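Local coordinates for uncharacterized protein AbaSI (Acinetobacter baumannii, PDB 4PAR) that probably cleaves DNA containing 5-hydroxymethylcytosine, pairing a VSR-like endonuclease domain with an SRA-like domain that probably recognises the modified base, at residues D11-Q16 / L42-Q47; I69-D74 / F121-F126; S7-Y12 / K164-E169. The protein carries 3 engineered substitutions. All blocks are in the same frame, centred on the assembly; numbering follows the deposited sequence.

Contacts 1 and 3 share helix 7-16 and have centres about 9 Å apart. They touch where CA of Lys43 lies 3.5 Å from CE3 of Trp166, and Tyr12 takes part in both, its hydroxyl in contact 1 and its ring in contact 3. Contact 2 joins two strands of the sheet that segment 42-47 enters; its centre lies about 18 Å from that of contact 1 and about 26 Å from that of contact 3. Contact 1 comes nearest to the bound DNA, about 5 Å between nearest atoms, against about 11 Å for contact 3 and 18 Å for contact 2. Contacts 1 and 3 also touch the second subunit.

Contact 1: residues D11-Q16 / L42-Q47; sequences DYVIRQ and LKFVTQ
Lys43 crosses Tyr12 at about a right angle, its CE 3.6 Å from the phenolic OH of Tyr12, so the aliphatic part of an extended chain lines the hydroxyl. That hydroxyl donates to the next residue: Tyr12 OH lies 2.6 Å from Phe44 O, tilted out of the carbonyl plane. A tyrosine suits the place because its ring spans the gap from the helix and ends in a donor. Phe44, its CG between the backbone N and the carbonyl carbon (chi1 66°), meets the helix with its ring tip, CZ lying 4.0 Å from CG1 of Val13, which comes in at the ring edge, and CE1 touching CB of Gln16. Val45 adds CG1, 3.8 Å from OE1 of Gln16. At Thr46 the bonding is doubled: N donates to Gln16 OE1 at 2.9 Å and 176°, while OG1 makes a doubtfully short bond to Gln16 O in the last turn of helix 7-16. Arg19 binds both OE1 of Gln16 and OG1 of Thr46, and NE2 of Gln16 bonds to OD1 of Asn278, satisfying both ends of the buried amide. Side-chain-to-backbone bonds thus stand in for sheet pairing where helix 7-16 lies on the entry to strand 45-51, consistent with a PD-(D/E)XK nuclease fold. Phe44 packs on Ile34 of helix 26-37 and on Leu62 and Phe64 of strand 57-64, while Val45 and Gln47 pair with that strand.

Contact 2: residues I69-D74 / F121-F126; sequences IHIEVD and FRVNVF
Glu72 and Arg122 sit beside each other on adjacent parallel strands, their side chains pointing the same way. OE1 of Glu72 lies 3.1 Å from NE of Arg122, a salt bridge whose hydrogen bond is weak, bent to 130° at the proton, with carboxylate and guanidinium planes 50° apart. Opposite charges in register can pair across this sheet face, and the long arginine chain brings NE level with OE1. Beneath it the backbones are joined by regular bonds: Phe121 N to His70 O and Val123 N to Glu72 O in one direction, Glu72 N to Phe121 O and Asp74 N to Val123 O in the other. Glu72 thus uses both N and O, as in parallel pairing. Val125 N makes a further, weak bond to Asp74 O.

The opposite face carries Ile71, Val73, Phe121 and Val123. CG2 of Ile71 meets CG2 of Val123 at 4.3 Å, and beta-branched residues suit such extended strands. Ile69 reaches the ring of Phe121 in its plane, with CG2 3.8 Å from CD2 of Phe121.

A second shell steadies the charged pair: OE2 of Glu72 accepts from Leu96 N, and NH2 of Arg122 makes weak bonds to the carbonyls of Ile92 and Glu94. Ile71 and Phe121 press on Ile146 of helix 136-159, while Val73 and Val123 rest on Val29 of helix 26-37. Parallel strands packed on helices are consistent with a PD-(D/E)XK nuclease core. Strand 69-74 has strand 57-64 as its other neighbour, and strand 119-124 lies outermost in this chain's mixed sheet.

Contact 3: residues S7-Y12 / K164-E169; sequences SDLTDY and KEWNIE
The N-terminal helix of the nuclease part meets the segment leading from helix 136-159 into helix 168-171 through an aromatic pair, Tyr12 with Trp166, flanked by aliphatic contacts. The pair is offset edge-to-face: the six-membered ring of Trp166 turns its edge to the face of Tyr12, with centroids 5.3 Å apart and planes at 64°. CH2 of Trp166 does the touching, 3.5 Å from CD2 of Tyr12. CG of Trp166 stands anti to the backbone N (chi1 176°), sending the indole off on the side of the helix, and this long ring system bridges from an irregular segment to the helix surface. Leu9, one turn before Tyr12, supplies a second patch beside the same indole corner, its CD1 lying 3.6 Å from CH2 of Trp166. Ile168 points toward the helix and straddles two of its residues: CG2 lies 3.6 Å from CB of Asp8, while CG1 approaches CA of Leu9. Asp8 thus lends only its methylene here. No hydrogen bond joins the two segments. The polar end of Tyr12 is held by Phe44 O, and Trp166 also rests on Lys43 and Gln66. Leu9 packs as well on Leu136 of the second subunit. The arrangement is helix-to-loop packing in which an edge-to-face aromatic pair and branched aliphatic residues join helix 7-16 to the segment between helices 136-159 and 168-171, probably the link toward the SRA-like part.

Contact 1: residues D11-Q16 / L42-Q47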
loop_
_atom_site.group_PDB
_atom_site.type_symbol
_atom_site.label_atom_id
_atom_site.label_comp_id
_atom_site.label_asym_id
_atom_site.label_seq_id
_atom_site.Cartn_x
_atom_site.Cartn_y
_atom_site.Cartn_z
ATOM N N ASP F 11 -7.511 -2.357 23.110
ATOM C CA ASP F 11 -7.087 -2.264 21.718
ATOM C C ASP F 11 -6.889 -3.656 21.124
ATOM O O ASP F 11 -7.372 -3.950 20.031
ATOM C CB ASP F 11 -5.803 -1.439 21.596
ATOM C CG ASP F 11 -5.477 -1.081 20.153
ATOM O OD1 ASP F 11 -6.201 -0.249 19.564
ATOM O OD2 ASP F 11 -4.496 -1.628 19.608
ATOM N N TYR F 12 -6.196 -4.513 21.867
ATOM C CA TYR F 12 -5.932 -5.880 21.430
ATOM C C TYR F 12 -7.224 -6.647 21.138
ATOM O O TYR F 12 -7.389 -7.208 20.051
ATOM C CB TYR F 12 -5.105 -6.617 22.484
ATOM C CG TYR F 12 -4.810 -8.062 22.144
ATOM C CD1 TYR F 12 -3.735 -8.400 21.333
ATOM C CD2 TYR F 12 -5.598 -9.089 22.646
ATOM C CE1 TYR F 12 -3.464 -9.716 21.023
ATOM C CE2 TYR F 12 -5.330 -10.409 22.338
ATOM C CZ TYR F 12 -4.264 -10.716 21.527
ATOM O OH TYR F 12 -3.997 -12.028 21.222
ATOM N N VAL F 13 -8.136 -6.660 22.107
ATOM C CA VAL F 13 -9.414 -7.346 21.955
ATOM C C VAL F 13 -10.209 -6.818 20.762
ATOM O O VAL F 13 -10.730 -7.596 19.967
ATOM C CB VAL F 13 -10.288 -7.220 23.217
ATOM C CG1 VAL F 13 -11.604 -7.949 23.011
ATOM C CG2 VAL F 13 -9.570 -7.788 24.414
ATOM N N ILE F 14 -10.305 -5.498 20.637
ATOM C CA ILE F 14 -11.042 -4.909 19.525
ATOM C C ILE F 14 -10.458 -5.334 18.182
ATOM O O ILE F 14 -11.194 -5.736 17.275
ATOM C CB ILE F 14 -11.060 -3.372 19.602
ATOM C CG1 ILE F 14 -11.883 -2.921 20.800
ATOM C CG2 ILE F 14 -11.659 -2.777 18.351
ATOM C CD1 ILE F 14 -13.166 -3.670 20.950
ATOM N N ARG F 15 -9.136 -5.260 18.063
ATOM C CA ARG F 15 -8.486 -5.604 16.802
ATOM C C ARG F 15 -8.548 -7.099 16.475
ATOM O O ARG F 15 -8.591 -7.463 15.304
ATOM C CB ARG F 15 -7.031 -5.130 16.808
ATOM C CG ARG F 15 -6.895 -3.624 16.911
ATOM C CD ARG F 15 -5.454 -3.193 16.814
ATOM N NE ARG F 15 -4.940 -3.355 15.462
ATOM C CZ ARG F 15 -3.709 -3.023 15.091
ATOM N NH1 ARG F 15 -2.863 -2.513 15.978
ATOM N NH2 ARG F 15 -3.322 -3.204 13.836
ATOM N N GLN F 16 -8.554 -7.965 17.485
ATOM C CA GLN F 16 -8.665 -9.401 17.223
ATOM C C GLN F 16 -10.054 -9.751 16.706
ATOM O O GLN F 16 -10.209 -10.645 15.878
ATOM C CB GLN F 16 -8.356 -10.230 18.477
ATOM C CG GLN F 16 -6.899 -10.181 18.945
ATOM C CD GLN F 16 -5.932 -10.919 18.028
ATOM O OE1 GLN F 16 -6.299 -11.872 17.342
ATOM N NE2 GLN F 16 -4.683 -10.478 18.023
ATOM N N LEU F 42 -7.637 -15.382 29.991
ATOM C CA LEU F 42 -7.386 -16.248 28.846
ATOM C C LEU F 42 -7.015 -15.445 27.605
ATOM O O LEU F 42 -7.845 -14.731 27.053
ATOM C CB LEU F 42 -8.619 -17.102 28.546
ATOM C CG LEU F 42 -8.694 -18.507 29.140
ATOM C CD1 LEU F 42 -8.363 -18.502 30.622
ATOM C CD2 LEU F 42 -10.081 -19.075 28.904
ATOM N N LYS F 43 -5.772 -15.569 27.159
ATOM C CA LYS F 43 -5.362 -14.912 25.926
ATOM C C LYS F 43 -5.991 -15.647 24.757
ATOM O O LYS F 43 -6.161 -16.865 24.808
ATOM C CB LYS F 43 -3.835 -14.879 25.795
ATOM C CG LYS F 43 -3.330 -14.136 24.566
ATOM C CD LYS F 43 -1.811 -14.041 24.537
ATOM C CE LYS F 43 -1.327 -13.356 23.265
ATOM N NZ LYS F 43 0.157 -13.219 23.215
ATOM N N PHE F 44 -6.359 -14.910 23.714
ATOM C CA PHE F 44 -6.916 -15.536 22.519
ATOM C C PHE F 44 -6.421 -14.854 21.248
ATOM O O PHE F 44 -6.040 -13.680 21.264
ATOM C CB PHE F 44 -8.446 -15.534 22.564
ATOM C CG PHE F 44 -9.060 -14.163 22.491
ATOM C CD1 PHE F 44 -9.313 -13.563 21.268
ATOM C CD2 PHE F 44 -9.406 -13.489 23.642
ATOM C CE1 PHE F 44 -9.875 -12.316 21.201
ATOM C CE2 PHE F 44 -9.970 -12.236 23.576
ATOM C CZ PHE F 44 -10.205 -11.650 22.356
ATOM N N VAL F 45 -6.418 -15.606 20.151
ATOM C CA VAL F 45 -5.976 -15.092 18.857
ATOM C C VAL F 45 -6.979 -15.504 17.781
ATOM O O VAL F 45 -7.432 -16.650 17.755
ATOM C CB VAL F 45 -4.566 -15.623 18.474
ATOM C CG1 VAL F 45 -4.041 -14.916 17.235
ATOM C CG2 VAL F 45 -3.595 -15.466 19.621
ATOM N N THR F 46 -7.332 -14.576 16.898
ATOM C CA THR F 46 -8.200 -14.903 15.767
ATOM C C THR F 46 -7.404 -15.041 14.477
ATOM O O THR F 46 -6.437 -14.315 14.255
ATOM C CB THR F 46 -9.295 -13.843 15.542
ATOM O OG1 THR F 46 -8.690 -12.554 15.381
ATOM C CG2 THR F 46 -10.277 -13.816 16.708
ATOM N N GLN F 47 -7.828 -15.973 13.631
ATOM C CA GLN F 47 -7.182 -16.215 12.348
ATOM C C GLN F 47 -5.725 -16.608 12.541
ATOM O O GLN F 47 -4.830 -16.090 11.872
ATOM C CB GLN F 47 -7.299 -14.990 11.449
ATOM C CG GLN F 47 -8.726 -14.582 11.207
ATOM C CD GLN F 47 -8.844 -13.474 10.200
ATOM O OE1 GLN F 47 -7.848 -13.036 9.626
ATOM N NE2 GLN F 47 -10.070 -13.010 9.972
#

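Contact 2: residues I69-D74 / F121-F126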
loop_
_atom_site.group_PDB
_atom_site.type_symbol
_atom_site.label_atom_id
_atom_site.label_comp_id
_atom_site.label_asym_id
_atom_site.label_seq_id
_atom_site.Cartn_x
_atom_site.Cartn_y
_atom_site.Cartn_z
ATOM N N ILE F 69 -6.087 -24.721 22.559
ATOM C CA ILE F 69 -7.409 -25.041 22.021
ATOM C C ILE F 69 -7.786 -24.185 20.823
ATOM O O ILE F 69 -7.660 -22.963 20.860
ATOM C CB ILE F 69 -8.505 -24.874 23.084
ATOM C CG1 ILE F 69 -8.332 -25.913 24.190
ATOM C CG2 ILE F 69 -9.876 -24.995 22.451
ATOM C CD1 ILE F 69 -9.532 -26.044 25.087
ATOM N N HIS F 70 -8.263 -24.825 19.763
ATOM C CA HIS F 70 -8.730 -24.087 18.606
ATOM C C HIS F 70 -10.219 -24.265 18.409
ATOM O O HIS F 70 -10.817 -25.242 18.858
ATOM C CB HIS F 70 -8.008 -24.517 17.339
ATOM C CG HIS F 70 -6.543 -24.230 17.348
ATOM N ND1 HIS F 70 -5.997 -23.156 16.684
ATOM C CD2 HIS F 70 -5.509 -24.890 17.921
ATOM C CE1 HIS F 70 -4.685 -23.161 16.850
ATOM N NE2 HIS F 70 -4.365 -24.200 17.601
ATOM N N ILE F 71 -10.806 -23.287 17.738
ATOM C CA ILE F 71 -12.190 -23.331 17.336
ATOM C C ILE F 71 -12.264 -22.929 15.873
ATOM O O ILE F 71 -11.746 -21.876 15.463
ATOM C CB ILE F 71 -13.060 -22.417 18.198
ATOM C CG1 ILE F 71 -13.112 -22.958 19.627
ATOM C CG2 ILE F 71 -14.458 -22.326 17.624
ATOM C CD1 ILE F 71 -13.092 -21.890 20.682
ATOM N N GLU F 72 -12.890 -23.801 15.095
ATOM C CA GLU F 72 -13.069 -23.610 13.666
ATOM C C GLU F 72 -14.551 -23.604 13.306
ATOM O O GLU F 72 -15.294 -24.521 13.675
ATOM C CB GLU F 72 -12.349 -24.714 12.897
ATOM C CG GLU F 72 -12.530 -24.647 11.400
ATOM C CD GLU F 72 -11.935 -25.843 10.691
ATOM O OE1 GLU F 72 -12.252 -26.987 11.079
ATOM O OE2 GLU F 72 -11.143 -25.636 9.748
ATOM N N VAL F 73 -14.981 -22.567 12.599
ATOM C CA VAL F 73 -16.310 -22.559 12.013
ATOM C C VAL F 73 -16.320 -23.395 10.732
ATOM O O VAL F 73 -15.518 -23.155 9.821
ATOM C CB VAL F 73 -16.779 -21.124 11.696
ATOM C CG1 VAL F 73 -18.020 -21.158 10.824
ATOM C CG2 VAL F 73 -17.023 -20.347 12.989
ATOM N N ASP F 74 -17.199 -24.397 10.680
ATOM C CA ASP F 74 -17.391 -25.191 9.469
ATOM C C ASP F 74 -18.619 -24.714 8.715
ATOM O O ASP F 74 -19.744 -24.779 9.210
ATOM C CB ASP F 74 -17.532 -26.691 9.775
ATOM C CG ASP F 74 -17.587 -27.561 8.496
ATOM O OD1 ASP F 74 -17.695 -27.003 7.378
ATOM O OD2 ASP F 74 -17.523 -28.806 8.610
ATOM N N PHE F 121 -12.053 -27.787 18.154
ATOM C CA PHE F 121 -13.496 -27.897 18.239
ATOM C C PHE F 121 -14.123 -27.253 17.019
ATOM O O PHE F 121 -13.652 -26.221 16.537
ATOM C CB PHE F 121 -14.017 -27.241 19.509
ATOM C CG PHE F 121 -13.618 -27.954 20.760
ATOM C CD1 PHE F 121 -14.268 -29.115 21.146
ATOM C CD2 PHE F 121 -12.599 -27.462 21.558
ATOM C CE1 PHE F 121 -13.910 -29.774 22.303
ATOM C CE2 PHE F 121 -12.235 -28.117 22.718
ATOM C CZ PHE F 121 -12.893 -29.276 23.090
ATOM N N ARG F 122 -15.190 -27.854 16.513
ATOM C CA ARG F 122 -15.818 -27.322 15.319
ATOM C C ARG F 122 -17.218 -26.811 15.598
ATOM O O ARG F 122 -17.884 -27.258 16.532
ATOM C CB ARG F 122 -15.844 -28.382 14.219
ATOM C CG ARG F 122 -14.516 -28.506 13.522
ATOM C CD ARG F 122 -14.494 -29.580 12.458
ATOM N NE ARG F 122 -13.115 -29.829 12.055
ATOM C CZ ARG F 122 -12.315 -30.703 12.655
ATOM N NH1 ARG F 122 -12.765 -31.432 13.671
ATOM N NH2 ARG F 122 -11.069 -30.856 12.234
ATOM N N VAL F 123 -17.652 -25.845 14.797
ATOM C CA VAL F 123 -19.033 -25.400 14.869
ATOM C C VAL F 123 -19.702 -25.524 13.504
ATOM O O VAL F 123 -19.292 -24.873 12.548
ATOM C CB VAL F 123 -19.131 -23.966 15.368
ATOM C CG1 VAL F 123 -20.596 -23.586 15.577
ATOM C CG2 VAL F 123 -18.337 -23.810 16.659
ATOM N N ASN F 124 -20.727 -26.368 13.421
ATOM C CA ASN F 124 -21.415 -26.611 12.160
ATOM C C ASN F 124 -22.616 -25.702 12.005
ATOM O O ASN F 124 -23.605 -25.834 12.727
ATOM C CB ASN F 124 -21.850 -28.069 12.061
ATOM C CG ASN F 124 -20.710 -29.023 12.288
ATOM O OD1 ASN F 124 -20.494 -29.488 13.406
ATOM N ND2 ASN F 124 -19.956 -29.310 11.232
ATOM N N VAL F 125 -22.523 -24.786 11.049
ATOM C CA VAL F 125 -23.502 -23.723 10.908
ATOM C C VAL F 125 -24.591 -24.007 9.878
ATOM O O VAL F 125 -25.505 -23.205 9.703
ATOM C CB VAL F 125 -22.807 -22.423 10.531
ATOM C CG1 VAL F 125 -21.784 -22.063 11.595
ATOM C CG2 VAL F 125 -22.143 -22.573 9.177
ATOM N N PHE F 126 -24.502 -25.145 9.199
ATOM C CA PHE F 126 -25.491 -25.478 8.181
ATOM C C PHE F 126 -26.174 -26.806 8.471
ATOM O O PHE F 126 -25.510 -27.822 8.678
ATOM C CB PHE F 126 -24.842 -25.516 6.797
ATOM C CG PHE F 126 -24.316 -24.187 6.339
ATOM C CD1 PHE F 126 -24.971 -23.017 6.669
ATOM C CD2 PHE F 126 -23.162 -24.108 5.585
ATOM C CE1 PHE F 126 -24.485 -21.795 6.251
ATOM C CE2 PHE F 126 -22.672 -22.895 5.162
ATOM C CZ PHE F 126 -23.331 -21.735 5.496
#

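Contact 3: residues S7-Y12 / K164-E169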
loop_
_atom_site.group_PDB
_atom_site.type_symbol
_atom_site.label_atom_id
_atom_site.label_comp_id
_atom_site.label_asym_id
_atom_site.label_seq_id
_atom_site.Cartn_x
_atom_site.Cartn_y
_atom_site.Cartn_z
ATOM N N SER F 7 -5.578 0.021 28.587
ATOM C CA SER F 7 -6.105 0.308 27.260
ATOM C C SER F 7 -5.517 -0.598 26.183
ATOM O O SER F 7 -6.119 -0.789 25.124
ATOM C CB SER F 7 -5.833 1.768 26.901
ATOM O OG SER F 7 -4.441 2.010 26.773
ATOM N N ASP F 8 -4.333 -1.139 26.449
ATOM C CA ASP F 8 -3.679 -2.038 25.509
ATOM C C ASP F 8 -4.499 -3.310 25.337
ATOM O O ASP F 8 -4.614 -3.847 24.231
ATOM C CB ASP F 8 -2.270 -2.366 25.980
ATOM C CG ASP F 8 -1.337 -1.187 25.868
ATOM O OD1 ASP F 8 -1.378 -0.505 24.823
ATOM O OD2 ASP F 8 -0.572 -0.936 26.823
ATOM N N LEU F 9 -5.076 -3.777 26.442
ATOM C CA LEU F 9 -5.981 -4.919 26.410
ATOM C C LEU F 9 -7.152 -4.626 25.497
ATOM O O LEU F 9 -7.456 -5.411 24.607
ATOM C CB LEU F 9 -6.488 -5.261 27.809
ATOM C CG LEU F 9 -7.590 -6.323 27.858
ATOM C CD1 LEU F 9 -7.073 -7.656 27.358
ATOM C CD2 LEU F 9 -8.150 -6.460 29.266
ATOM N N THR F 10 -7.798 -3.486 25.722
ATOM C CA THR F 10 -8.950 -3.073 24.929
ATOM C C THR F 10 -8.616 -3.017 23.444
ATOM O O THR F 10 -9.343 -3.577 22.618
ATOM C CB THR F 10 -9.475 -1.702 25.373
ATOM O OG1 THR F 10 -10.016 -1.806 26.694
ATOM C CG2 THR F 10 -10.557 -1.219 24.431
ATOM N N ASP F 11 -7.511 -2.357 23.110
ATOM C CA ASP F 11 -7.087 -2.264 21.718
ATOM C C ASP F 11 -6.889 -3.656 21.124
ATOM O O ASP F 11 -7.372 -3.950 20.031
ATOM C CB ASP F 11 -5.803 -1.439 21.596
ATOM C CG ASP F 11 -5.477 -1.081 20.153
ATOM O OD1 ASP F 11 -6.201 -0.249 19.564
ATOM O OD2 ASP F 11 -4.496 -1.628 19.608
ATOM N N TYR F 12 -6.196 -4.513 21.867
ATOM C CA TYR F 12 -5.932 -5.880 21.430
ATOM C C TYR F 12 -7.224 -6.647 21.138
ATOM O O TYR F 12 -7.389 -7.208 20.051
ATOM C CB TYR F 12 -5.105 -6.617 22.484
ATOM C CG TYR F 12 -4.810 -8.062 22.144
ATOM C CD1 TYR F 12 -3.735 -8.400 21.333
ATOM C CD2 TYR F 12 -5.598 -9.089 22.646
ATOM C CE1 TYR F 12 -3.464 -9.716 21.023
ATOM C CE2 TYR F 12 -5.330 -10.409 22.338
ATOM C CZ TYR F 12 -4.264 -10.716 21.527
ATOM O OH TYR F 12 -3.997 -12.028 21.222
ATOM N N LYS F 164 -0.785 -19.902 33.955
ATOM C CA LYS F 164 -0.230 -18.565 34.114
ATOM C C LYS F 164 -1.174 -17.536 33.509
ATOM O O LYS F 164 -1.367 -17.502 32.293
ATOM C CB LYS F 164 1.153 -18.480 33.461
ATOM C CG LYS F 164 2.253 -19.198 34.241
ATOM C CD LYS F 164 3.499 -19.432 33.396
ATOM C CE LYS F 164 3.333 -20.649 32.496
ATOM N NZ LYS F 164 3.148 -21.901 33.286
ATOM N N GLU F 165 -1.763 -16.695 34.355
ATOM C CA GLU F 165 -2.759 -15.742 33.881
ATOM C C GLU F 165 -2.127 -14.727 32.938
ATOM O O GLU F 165 -0.923 -14.479 32.980
ATOM C CB GLU F 165 -3.448 -15.034 35.050
ATOM C CG GLU F 165 -2.558 -14.130 35.872
ATOM C CD GLU F 165 -3.326 -13.445 36.987
ATOM O OE1 GLU F 165 -4.562 -13.625 37.053
ATOM O OE2 GLU F 165 -2.697 -12.732 37.797
ATOM N N TRP F 166 -2.954 -14.152 32.079
ATOM C CA TRP F 166 -2.478 -13.323 30.985
ATOM C C TRP F 166 -2.326 -11.856 31.383
ATOM O O TRP F 166 -3.228 -11.270 31.986
ATOM C CB TRP F 166 -3.438 -13.467 29.808
ATOM C CG TRP F 166 -3.138 -12.606 28.635
ATOM C CD1 TRP F 166 -1.910 -12.283 28.136
ATOM C CD2 TRP F 166 -4.097 -11.952 27.800
ATOM N NE1 TRP F 166 -2.047 -11.466 27.038
ATOM C CE2 TRP F 166 -3.382 -11.248 26.814
ATOM C CE3 TRP F 166 -5.492 -11.896 27.792
ATOM C CZ2 TRP F 166 -4.017 -10.500 25.830
ATOM C CZ3 TRP F 166 -6.118 -11.157 26.816
ATOM C CH2 TRP F 166 -5.382 -10.466 25.848
ATOM N N ASN F 167 -1.175 -11.272 31.056
ATOM C CA ASN F 167 -0.949 -9.843 31.267
ATOM C C ASN F 167 -0.243 -9.171 30.087
ATOM O O ASN F 167 0.862 -9.561 29.714
ATOM C CB ASN F 167 -0.136 -9.614 32.540
ATOM C CG ASN F 167 -0.000 -8.143 32.882
ATOM O OD1 ASN F 167 -0.871 -7.333 32.559
ATOM N ND2 ASN F 167 1.100 -7.788 33.531
ATOM N N ILE F 168 -0.879 -8.148 29.521
ATOM C CA ILE F 168 -0.323 -7.424 28.378
ATOM C C ILE F 168 0.991 -6.728 28.710
ATOM O O ILE F 168 1.984 -6.878 27.996
ATOM C CB ILE F 168 -1.306 -6.362 27.847
ATOM C CG1 ILE F 168 -2.467 -7.022 27.112
ATOM C CG2 ILE F 168 -0.596 -5.416 26.894
ATOM C CD1 ILE F 168 -2.057 -7.655 25.801
ATOM N N GLU F 169 0.979 -5.966 29.799
ATOM C CA GLU F 169 2.116 -5.145 30.201
ATOM C C GLU F 169 3.411 -5.945 30.385
ATOM O O GLU F 169 4.473 -5.529 29.923
ATOM C CB GLU F 169 1.771 -4.400 31.494
ATOM C CG GLU F 169 2.727 -3.277 31.867
ATOM C CD GLU F 169 2.235 -2.476 33.064
ATOM O OE1 GLU F 169 1.159 -2.810 33.604
ATOM O OE2 GLU F 169 2.922 -1.511 33.465
#